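Local atomic coordinates of glycoside hydrolase family protein (Novosphingobium sp. PP1Y, PDB entry 6Q2F), a protein that acts as an alpha-L-rhamnosidase, hydrolysing the glycosidic bond that holds terminal alpha-L-rhamnose in its substrates. Residues G292-S297 and T316-A321; A377-D380 and T384-G387; L954-D957 and A961-V964; K926-W931 and T950-H955. All coordinates share one frame; numbering follows the deposited sequence.

Contact 1 of 4, residues G292-S297 and T316-A321; sequences GTLESS and TTISFA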
loop_
_atom_site.group_PDB
_atom_site.type_symbol
_atom_site.label_atom_id
_atom_site.label_comp_id
_atom_site.label_asym_id
_atom_site.label_seq_id
_atom_site.Cartn_x
_atom_site.Cartn_y
_atom_site.Cartn_z
ATOM N N GLY A 292 -12.388 11.122 -24.009
ATOM C CA GLY A 292 -12.496 11.909 -25.216
ATOM C C GLY A 292 -12.199 11.063 -26.430
ATOM O O GLY A 292 -11.348 10.172 -26.371
ATOM N N THR A 293 -12.895 11.318 -27.531
ATOM C CA THR A 293 -12.683 10.571 -28.762
ATOM C C THR A 293 -12.415 11.542 -29.902
ATOM O O THR A 293 -13.036 12.606 -29.989
ATOM C CB THR A 293 -13.890 9.672 -29.090
ATOM O OG1 THR A 293 -14.091 8.737 -28.022
ATOM C CG2 THR A 293 -13.660 8.898 -30.381
ATOM N N LEU A 294 -11.473 11.174 -30.757
ATOM C CA LEU A 294 -11.146 11.923 -31.957
ATOM C C LEU A 294 -11.826 11.241 -33.135
ATOM O O LEU A 294 -11.552 10.064 -33.411
ATOM C CB LEU A 294 -9.631 11.961 -32.156
ATOM C CG LEU A 294 -8.994 12.626 -33.379
ATOM C CD1 LEU A 294 -9.304 14.113 -33.400
ATOM C CD2 LEU A 294 -7.499 12.377 -33.453
ATOM N N GLU A 295 -12.637 12.000 -33.860
ATOM C CA GLU A 295 -13.332 11.495 -35.029
ATOM C C GLU A 295 -13.074 12.417 -36.190
ATOM O O GLU A 295 -12.705 13.553 -36.014
ATOM C CB GLU A 295 -14.830 11.395 -34.808
ATOM C CG GLU A 295 -15.307 11.314 -33.378
ATOM C CD GLU A 295 -16.717 10.769 -33.273
ATOM O OE1 GLU A 295 -17.605 11.481 -32.808
ATOM O OE2 GLU A 295 -16.940 9.623 -33.658
ATOM N N SER A 296 -13.262 11.903 -37.385
ATOM C CA SER A 296 -13.051 12.677 -38.601
ATOM C C SER A 296 -14.297 12.580 -39.471
ATOM O O SER A 296 -14.716 11.475 -39.838
ATOM C CB SER A 296 -11.820 12.179 -39.359
ATOM O OG SER A 296 -11.968 10.823 -39.732
ATOM N N SER A 297 -14.884 13.732 -39.794
ATOM C CA SER A 297 -16.034 13.805 -40.692
ATOM C C SER A 297 -15.521 13.973 -42.115
ATOM O O SER A 297 -15.066 15.052 -42.503
ATOM C CB SER A 297 -16.953 14.959 -40.309
ATOM O OG SER A 297 -16.836 15.279 -38.925
ATOM N N THR A 316 -2.757 15.365 -23.406
ATOM C CA THR A 316 -2.743 14.021 -23.974
ATOM C C THR A 316 -2.449 14.127 -25.461
ATOM O O THR A 316 -3.170 14.811 -26.192
ATOM C CB THR A 316 -4.075 13.300 -23.753
ATOM O OG1 THR A 316 -4.296 13.109 -22.350
ATOM C CG2 THR A 316 -4.059 11.946 -24.438
ATOM N N THR A 317 -1.392 13.457 -25.904
ATOM C CA THR A 317 -1.033 13.405 -27.311
ATOM C C THR A 317 -1.246 11.988 -27.818
ATOM O O THR A 317 -0.850 11.030 -27.156
ATOM C CB THR A 317 0.417 13.837 -27.511
ATOM O OG1 THR A 317 0.568 15.187 -27.044
ATOM C CG2 THR A 317 0.797 13.758 -28.976
ATOM N N ILE A 318 -1.905 11.857 -28.965
ATOM C CA ILE A 318 -2.090 10.574 -29.623
ATOM C C ILE A 318 -1.618 10.737 -31.050
ATOM O O ILE A 318 -1.691 11.828 -31.615
ATOM C CB ILE A 318 -3.554 10.086 -29.596
ATOM C CG1 ILE A 318 -4.468 11.136 -30.226
ATOM C CG2 ILE A 318 -3.987 9.730 -28.169
ATOM C CD1 ILE A 318 -5.870 10.629 -30.502
ATOM N N SER A 319 -1.133 9.642 -31.633
ATOM C CA SER A 319 -0.697 9.618 -33.018
ATOM C C SER A 319 -1.309 8.405 -33.702
ATOM O O SER A 319 -1.621 7.403 -33.054
ATOM C CB SER A 319 0.831 9.576 -33.124
ATOM O OG SER A 319 1.236 9.704 -34.472
ATOM N N PHE A 320 -1.462 8.492 -35.022
ATOM C CA PHE A 320 -2.205 7.465 -35.738
ATOM C C PHE A 320 -1.798 7.465 -37.204
ATOM O O PHE A 320 -1.086 8.356 -37.673
ATOM C CB PHE A 320 -3.709 7.692 -35.597
ATOM C CG PHE A 320 -4.088 9.143 -35.513
ATOM C CD1 PHE A 320 -4.211 9.909 -36.659
ATOM C CD2 PHE A 320 -4.308 9.743 -34.285
ATOM C CE1 PHE A 320 -4.550 11.245 -36.581
ATOM C CE2 PHE A 320 -4.645 11.076 -34.202
ATOM C CZ PHE A 320 -4.769 11.828 -35.352
ATOM N N ALA A 321 -2.256 6.439 -37.915
ATOM C CA ALA A 321 -2.145 6.434 -39.364
ATOM C C ALA A 321 -2.884 7.644 -39.933
ATOM O O ALA A 321 -3.935 8.029 -39.405
ATOM C CB ALA A 321 -2.715 5.135 -39.936
#

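Contact 2 of 4, residues A377-D380 and T384-G387; sequences ALVD and TKAG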
loop_
_atom_site.group_PDB
_atom_site.type_symbol
_atom_site.label_atom_id
_atom_site.label_comp_id
_atom_site.label_asym_id
_atom_site.label_seq_id
_atom_site.Cartn_x
_atom_site.Cartn_y
_atom_site.Cartn_z
ATOM N N ALA A 377 3.907 12.752 -37.433
ATOM C CA ALA A 377 3.711 11.723 -36.427
ATOM C C ALA A 377 4.503 12.084 -35.180
ATOM O O ALA A 377 5.706 12.346 -35.258
ATOM C CB ALA A 377 4.153 10.361 -36.964
ATOM N N LEU A 378 3.827 12.107 -34.039
ATOM C CA LEU A 378 4.473 12.371 -32.764
ATOM C C LEU A 378 4.542 11.073 -31.966
ATOM O O LEU A 378 3.916 10.065 -32.314
ATOM C CB LEU A 378 3.717 13.455 -31.981
ATOM C CG LEU A 378 4.056 14.946 -32.200
ATOM C CD1 LEU A 378 4.142 15.270 -33.660
ATOM C CD2 LEU A 378 3.030 15.864 -31.527
ATOM N N VAL A 379 5.322 11.098 -30.885
ATOM C CA VAL A 379 5.320 9.961 -29.978
ATOM C C VAL A 379 3.919 9.795 -29.415
ATOM O O VAL A 379 3.380 10.696 -28.760
ATOM C CB VAL A 379 6.351 10.137 -28.866
ATOM C CG1 VAL A 379 6.177 9.029 -27.827
ATOM C CG2 VAL A 379 7.766 10.112 -29.456
ATOM N N ASP A 380 3.312 8.645 -29.686
ATOM C CA ASP A 380 1.969 8.389 -29.197
ATOM C C ASP A 380 1.967 8.336 -27.674
ATOM O O ASP A 380 2.755 7.607 -27.067
ATOM C CB ASP A 380 1.445 7.082 -29.787
ATOM C CG ASP A 380 0.064 6.753 -29.299
ATOM O OD1 ASP A 380 -0.810 7.643 -29.392
ATOM O OD2 ASP A 380 -0.143 5.627 -28.802
ATOM N N THR A 384 2.457 10.492 -20.906
ATOM C CA THR A 384 2.494 9.444 -19.888
ATOM C C THR A 384 3.777 8.624 -19.990
ATOM O O THR A 384 4.365 8.266 -18.966
ATOM C CB THR A 384 1.242 8.550 -19.950
ATOM O OG1 THR A 384 1.335 7.519 -18.952
ATOM C CG2 THR A 384 1.052 7.914 -21.296
ATOM N N LYS A 385 4.255 8.359 -21.212
ATOM C CA LYS A 385 5.480 7.572 -21.361
ATOM C C LYS A 385 6.691 8.305 -20.804
ATOM O O LYS A 385 7.644 7.664 -20.356
ATOM C CB LYS A 385 5.724 7.208 -22.829
ATOM C CG LYS A 385 4.747 6.180 -23.394
ATOM C CD LYS A 385 4.852 6.115 -24.925
ATOM C CE LYS A 385 3.868 5.089 -25.510
ATOM N NZ LYS A 385 3.837 5.116 -27.001
ATOM N N ALA A 386 6.663 9.634 -20.809
ATOM C CA ALA A 386 7.743 10.436 -20.249
ATOM C C ALA A 386 7.592 10.642 -18.754
ATOM O O ALA A 386 8.428 11.324 -18.154
ATOM C CB ALA A 386 7.816 11.801 -20.947
ATOM N N GLY A 387 6.551 10.093 -18.141
ATOM C CA GLY A 387 6.412 10.177 -16.703
ATOM C C GLY A 387 5.709 11.408 -16.176
ATOM O O GLY A 387 5.748 11.649 -14.965
HETATM O O HOH W 1 1.758 3.854 -28.204
#

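Contact 3 of 4, residues L954-D957 and A961-V964; sequences LHLD and AVFV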
loop_
_atom_site.group_PDB
_atom_site.type_symbol
_atom_site.label_atom_id
_atom_site.label_comp_id
_atom_site.label_asym_id
_atom_site.label_seq_id
_atom_site.Cartn_x
_atom_site.Cartn_y
_atom_site.Cartn_z
ATOM N N LEU A 954 -9.386 -31.309 11.966
ATOM C CA LEU A 954 -9.518 -30.002 12.592
ATOM C C LEU A 954 -10.966 -29.561 12.563
ATOM O O LEU A 954 -11.656 -29.718 11.551
ATOM C CB LEU A 954 -8.669 -28.936 11.888
ATOM C CG LEU A 954 -7.158 -28.976 12.077
ATOM C CD1 LEU A 954 -6.568 -27.803 11.339
ATOM C CD2 LEU A 954 -6.801 -28.906 13.551
ATOM N N HIS A 955 -11.415 -28.999 13.672
ATOM C CA HIS A 955 -12.644 -28.231 13.677
ATOM C C HIS A 955 -12.255 -26.770 13.760
ATOM O O HIS A 955 -11.462 -26.384 14.622
ATOM C CB HIS A 955 -13.564 -28.587 14.843
ATOM C CG HIS A 955 -14.788 -27.733 14.884
ATOM N ND1 HIS A 955 -15.914 -28.022 14.144
ATOM C CD2 HIS A 955 -15.037 -26.557 15.511
ATOM C CE1 HIS A 955 -16.821 -27.084 14.350
ATOM N NE2 HIS A 955 -16.314 -26.183 15.173
ATOM N N LEU A 956 -12.803 -25.966 12.867
ATOM C CA LEU A 956 -12.538 -24.538 12.859
ATOM C C LEU A 956 -13.861 -23.805 13.017
ATOM O O LEU A 956 -14.774 -23.992 12.209
ATOM C CB LEU A 956 -11.826 -24.133 11.567
ATOM C CG LEU A 956 -10.386 -24.644 11.459
ATOM C CD1 LEU A 956 -9.786 -24.325 10.087
ATOM C CD2 LEU A 956 -9.545 -24.033 12.568
ATOM N N ASP A 957 -13.976 -23.000 14.069
ATOM C CA ASP A 957 -15.134 -22.130 14.170
ATOM C C ASP A 957 -15.097 -21.116 13.031
ATOM O O ASP A 957 -14.064 -20.912 12.378
ATOM C CB ASP A 957 -15.163 -21.403 15.517
ATOM C CG ASP A 957 -15.196 -22.349 16.697
ATOM O OD1 ASP A 957 -15.939 -23.359 16.625
ATOM O OD2 ASP A 957 -14.484 -22.077 17.693
ATOM N N ALA A 961 -8.842 -18.622 13.732
ATOM C CA ALA A 961 -7.444 -18.664 13.367
ATOM C C ALA A 961 -6.728 -19.521 14.393
ATOM O O ALA A 961 -6.991 -19.402 15.588
ATOM C CB ALA A 961 -6.843 -17.249 13.339
ATOM N N VAL A 962 -5.809 -20.372 13.942
ATOM C CA VAL A 962 -5.151 -21.273 14.873
ATOM C C VAL A 962 -3.786 -21.647 14.333
ATOM O O VAL A 962 -3.553 -21.651 13.123
ATOM C CB VAL A 962 -6.015 -22.529 15.141
ATOM C CG1 VAL A 962 -5.965 -23.489 13.949
ATOM C CG2 VAL A 962 -5.593 -23.212 16.440
ATOM N N PHE A 963 -2.881 -21.962 15.245
ATOM C CA PHE A 963 -1.563 -22.432 14.876
ATOM C C PHE A 963 -1.512 -23.942 15.064
ATOM O O PHE A 963 -1.906 -24.456 16.119
ATOM C CB PHE A 963 -0.505 -21.715 15.714
ATOM C CG PHE A 963 -0.392 -20.241 15.409
ATOM C CD1 PHE A 963 -1.219 -19.316 16.037
ATOM C CD2 PHE A 963 0.534 -19.788 14.483
ATOM C CE1 PHE A 963 -1.120 -17.954 15.749
ATOM C CE2 PHE A 963 0.654 -18.427 14.187
ATOM C CZ PHE A 963 -0.168 -17.509 14.820
ATOM N N VAL A 964 -1.093 -24.647 14.023
ATOM C CA VAL A 964 -0.815 -26.078 14.106
ATOM C C VAL A 964 0.701 -26.192 14.149
ATOM O O VAL A 964 1.397 -25.870 13.180
ATOM C CB VAL A 964 -1.442 -26.863 12.948
ATOM C CG1 VAL A 964 -1.333 -28.389 13.193
ATOM C CG2 VAL A 964 -2.912 -26.491 12.803
#

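Contact 4 of 4, residues K926-W931 and T950-H955; sequences KQPELW and TVVPLH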
loop_
_atom_site.group_PDB
_atom_site.type_symbol
_atom_site.label_atom_id
_atom_site.label_comp_id
_atom_site.label_asym_id
_atom_site.label_seq_id
_atom_site.Cartn_x
_atom_site.Cartn_y
_atom_site.Cartn_z
ATOM N N LYS A 926 6.820 -35.282 13.626
ATOM C CA LYS A 926 6.460 -34.346 14.685
ATOM C C LYS A 926 5.031 -34.601 15.149
ATOM O O LYS A 926 4.149 -34.875 14.334
ATOM C CB LYS A 926 6.606 -32.893 14.203
ATOM C CG LYS A 926 8.036 -32.481 13.807
ATOM C CD LYS A 926 8.911 -32.248 15.047
ATOM C CE LYS A 926 10.214 -31.508 14.676
ATOM N NZ LYS A 926 11.096 -31.264 15.859
ATOM N N GLN A 927 4.782 -34.490 16.449
ATOM C CA GLN A 927 3.405 -34.604 16.898
ATOM C C GLN A 927 2.785 -33.225 16.952
ATOM O O GLN A 927 3.249 -32.375 17.725
ATOM C CB GLN A 927 3.274 -35.320 18.231
ATOM C CG GLN A 927 4.075 -34.837 19.390
ATOM C CD GLN A 927 3.599 -35.519 20.648
ATOM O OE1 GLN A 927 2.405 -35.747 20.807
ATOM N NE2 GLN A 927 4.528 -35.897 21.525
ATOM N N PRO A 928 1.785 -32.950 16.130
ATOM C CA PRO A 928 1.241 -31.595 16.059
ATOM C C PRO A 928 0.521 -31.241 17.341
ATOM O O PRO A 928 0.035 -32.112 18.057
ATOM C CB PRO A 928 0.275 -31.661 14.870
ATOM C CG PRO A 928 -0.084 -33.112 14.753
ATOM C CD PRO A 928 1.101 -33.887 15.229
ATOM N N GLU A 929 0.486 -29.943 17.634
ATOM C CA GLU A 929 -0.341 -29.396 18.697
ATOM C C GLU A 929 -0.994 -28.123 18.188
ATOM O O GLU A 929 -0.410 -27.397 17.373
ATOM C CB GLU A 929 0.472 -29.076 19.953
ATOM C CG GLU A 929 0.925 -30.292 20.745
ATOM C CD GLU A 929 1.648 -29.906 22.030
ATOM O OE1 GLU A 929 2.316 -28.844 22.044
ATOM O OE2 GLU A 929 1.530 -30.654 23.026
ATOM N N LEU A 930 -2.216 -27.866 18.656
ATOM C CA LEU A 930 -2.841 -26.572 18.401
ATOM C C LEU A 930 -2.387 -25.560 19.440
ATOM O O LEU A 930 -2.446 -25.832 20.644
ATOM C CB LEU A 930 -4.365 -26.664 18.431
ATOM C CG LEU A 930 -5.033 -27.649 17.491
ATOM C CD1 LEU A 930 -6.549 -27.584 17.662
ATOM C CD2 LEU A 930 -4.615 -27.377 16.067
ATOM N N TRP A 931 -1.949 -24.387 18.979
ATOM C CA TRP A 931 -1.633 -23.264 19.853
ATOM C C TRP A 931 -2.656 -22.164 19.637
ATOM O O TRP A 931 -2.908 -21.762 18.502
ATOM C CB TRP A 931 -0.226 -22.723 19.596
ATOM C CG TRP A 931 0.875 -23.644 19.985
ATOM C CD1 TRP A 931 0.851 -25.008 19.968
ATOM C CD2 TRP A 931 2.182 -23.272 20.455
ATOM N NE1 TRP A 931 2.058 -25.509 20.401
ATOM C CE2 TRP A 931 2.893 -24.465 20.701
ATOM C CE3 TRP A 931 2.810 -22.044 20.708
ATOM C CZ2 TRP A 931 4.198 -24.473 21.177
ATOM C CZ3 TRP A 931 4.114 -22.048 21.178
ATOM C CH2 TRP A 931 4.798 -23.258 21.408
ATOM N N THR A 950 1.387 -35.338 7.313
ATOM C CA THR A 950 0.641 -35.530 8.545
ATOM C C THR A 950 -0.787 -35.079 8.285
ATOM O O THR A 950 -1.006 -33.999 7.731
ATOM C CB THR A 950 1.263 -34.739 9.700
ATOM O OG1 THR A 950 2.604 -35.195 9.912
ATOM C CG2 THR A 950 0.450 -34.922 11.002
ATOM N N VAL A 951 -1.742 -35.901 8.664
ATOM C CA VAL A 951 -3.142 -35.590 8.494
ATOM C C VAL A 951 -3.742 -35.324 9.861
ATOM O O VAL A 951 -3.611 -36.106 10.763
ATOM C CB VAL A 951 -3.907 -36.698 7.785
ATOM C CG1 VAL A 951 -5.281 -36.242 7.418
ATOM C CG2 VAL A 951 -3.174 -37.135 6.552
ATOM N N VAL A 952 -4.386 -34.183 10.003
ATOM C CA VAL A 952 -4.947 -33.805 11.272
ATOM C C VAL A 952 -6.383 -33.441 11.144
ATOM O O VAL A 952 -6.708 -32.607 10.354
ATOM C CB VAL A 952 -4.207 -32.592 11.824
ATOM C CG1 VAL A 952 -4.721 -32.196 13.181
ATOM C CG2 VAL A 952 -2.738 -32.869 11.884
ATOM N N PRO A 953 -7.270 -34.034 11.917
ATOM C CA PRO A 953 -8.666 -33.625 11.815
ATOM C C PRO A 953 -8.826 -32.317 12.587
ATOM O O PRO A 953 -8.437 -32.243 13.714
ATOM C CB PRO A 953 -9.417 -34.750 12.483
ATOM C CG PRO A 953 -8.441 -35.376 13.380
ATOM C CD PRO A 953 -7.109 -35.229 12.738
ATOM N N LEU A 954 -9.386 -31.309 11.966
ATOM C CA LEU A 954 -9.518 -30.002 12.592
ATOM C C LEU A 954 -10.966 -29.561 12.563
ATOM O O LEU A 954 -11.656 -29.718 11.551
ATOM C CB LEU A 954 -8.669 -28.936 11.888
ATOM C CG LEU A 954 -7.158 -28.976 12.077
ATOM C CD1 LEU A 954 -6.568 -27.803 11.339
ATOM C CD2 LEU A 954 -6.801 -28.906 13.551
ATOM N N HIS A 955 -11.415 -28.999 13.672
ATOM C CA HIS A 955 -12.644 -28.231 13.677
ATOM C C HIS A 955 -12.255 -26.770 13.760
ATOM O O HIS A 955 -11.462 -26.384 14.622
ATOM C CB HIS A 955 -13.564 -28.587 14.843
ATOM C CG HIS A 955 -14.788 -27.733 14.884
ATOM N ND1 HIS A 955 -15.914 -28.022 14.144
ATOM C CD2 HIS A 955 -15.037 -26.557 15.511
ATOM C CE1 HIS A 955 -16.821 -27.084 14.350
ATOM N NE2 HIS A 955 -16.314 -26.183 15.173
HETATM O O HOH W 2 4.797 -34.631 11.750
#

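Contact 1 of 4, residues G292-S297 and T316-A321
L294 reaches across to F320 and I318 with a single methyl, CD2. Its side chain stands at about a right angle to that of F320, so it meets the ring with a branch end. CD2 lies 3.2 Å from CE2 of F320, a close approach for two carbons, and CZ is the next ring atom it meets. With CG anti to the backbone N (chi1 177°), L294 extends from its strand into the interior between the two sheets. CD2 also packs against CD1 of I318, at 3.8 Å.

The two strands lie in different layers of a beta-sandwich. Strand 293-297 belongs to a six-stranded antiparallel sheet and strand 316-325 to a four-stranded one; the strand orders match those of the C-terminal module of galactose-binding-like sequence, consistent with a related sandwich here. The nearest CA atoms, of L294 and I318, are 9.4 Å apart, and side chains alone bridge the layers.

Within strand 316-325, CG1 of I318 sits at the edge of the F320 ring, in its plane, and the two side chains offer L294 a joint surface. I306 also touches F320, while L309 touches both L294 and I318.

Contact 2 of 4, residues A377-D380 and T384-G387
K385 reaches back from the end of the short helix 382-385 to D380, in the loop that leads into that helix. The helix closes in a Schellman motif: G387, with positive phi, is the first residue to leave the helical conformation, and its N bonds to T384 O at 3.0 Å.

The direct polar link is a hydrogen bond from NZ of K385 to the backbone O of D380, 2.7 Å long. The donor comes in at a C=O...N angle of 144°, tilted 25° from the carbonyl plane. The lysine chain, extended beyond CG, spans from the helix end across to the D380 carbonyl; CD and CE pass close to the same oxygen before NZ binds it.

Charge and water add a second link. OD2 of D380 stands 4.4 Å from NZ of K385, too far for a salt bridge, but one water closes the gap: it donates to OD2 of D380 and accepts from NZ of K385. The ammonium has a true salt bridge to D547, on helix 543-575. The other carboxylate oxygen, OD1 of D380, receives N-H of S319 and pairs with K307, tying the loop to strands 316-325 and 303-308 respectively.

Apolar contact is slight. V379 points toward the helix end, and L550 touches both V379 and K385 from helix 543-575. The aliphatic part of the lysine meets V379 through its CD, 4.3 Å from the valine's CG1.

Contact 3 of 4, residues L954-D957 and A961-V964
L954 and V964 meet inside a beta-arch: strands 949-956 and 961-967 follow one another through a short turn, yet they do not pair. Each bonds to other strands of a curled antiparallel sheet, and the two face each other through their side chains, as in the layers of a beta-sandwich.

The side chain of L954 can be followed inward. Its CB leaves the backbone toward strand 961-967 and is still 6.3 Å from CG2 of V964. CG, anti to the carbonyl carbon (chi1 -73°), carries the chain further across, to 5.0 Å from that CG2. There the chain forks, and CD1 is the branch that arrives, 4.2 Å from CG2 of V964. The two side chains cross obliquely and touch through these two methyls. L907 and I917 touch L954 from neighbouring strands.

One step nearer the turn, L956 makes the matching contact with V962: CD2 of L956 lies 3.9 Å from CG1 of V962. The CB of L956 does not head for the other strand, but the end of the side chain bends in that direction. The CB of V962 is directed toward strand 949-956, and CG1 is the methyl that lies between its own backbone N and carbonyl carbon.

H955, between the two leucines in sequence, is exposed and takes no part across the arch. OD1 of D957 sits at the edge of its ring, in plane, where NE2 of H955 gives it a weak hydrogen bond of 3.2 Å, bent to 131° at the hydrogen.

Contact 4 of 4, residues K926-W931 and T950-H955
Two strands from facing layers of one curled antiparallel sheet pack here in the manner of an aligned beta-sandwich. Strands 926-931 and 950-955 run in nearly the same direction, with a signed crossing angle of -28° and a closest approach of 9.0 Å between their axes.

P928 has the largest share of the buried surface. CG of its ring rests 3.9 Å from CG2 of V952 and somewhat farther from CG2 of T950, so two methyls from the opposite strand share one ring carbon. The side chains of P928 and V952 pass each other in opposite directions. With CG2 anti to the backbone N, T950 presents that methyl to P928, and OG1 goes to a water. This water accepts from N of K926 at 2.8 Å and donates to OG1 of T950, bridging the ends of the two strands; OG1 is also bonded to O of V923. Farther along, L930 and L954 slide past one another, their CD2 methyls 3.7 Å apart.

Strand 937-946 pairs with both strands and so joins the layers at one side. On the 926-932 side, strand 961-967 is the other neighbour, with F966 against P928 and V964 against L930. Strand 915-921 flanks 949-956, with F921 touching V952, and helix 42-47 lies against W931.

Contacts 3 and 4 share L954 and strand 949-956, and a backbone hydrogen bond between F963 and W931 joins their other strands; their centres are about 9 Å apart. Contacts 1 and 2 form a second pair, about 14 Å between centres, linked through S319 and D380. The pairs sit on opposite sides of the chain's centre. The side chains that touch directly are all buried, but the chemistry differs. Contacts 1 and 3 are methyl and ring packing between strand layers. Contact 4 adds a water that reaches the partly exposed K926, and contact 2, beside the sandwich, turns on a lysine ammonium bonded to a carbonyl and a water, with a carboxylate nearby.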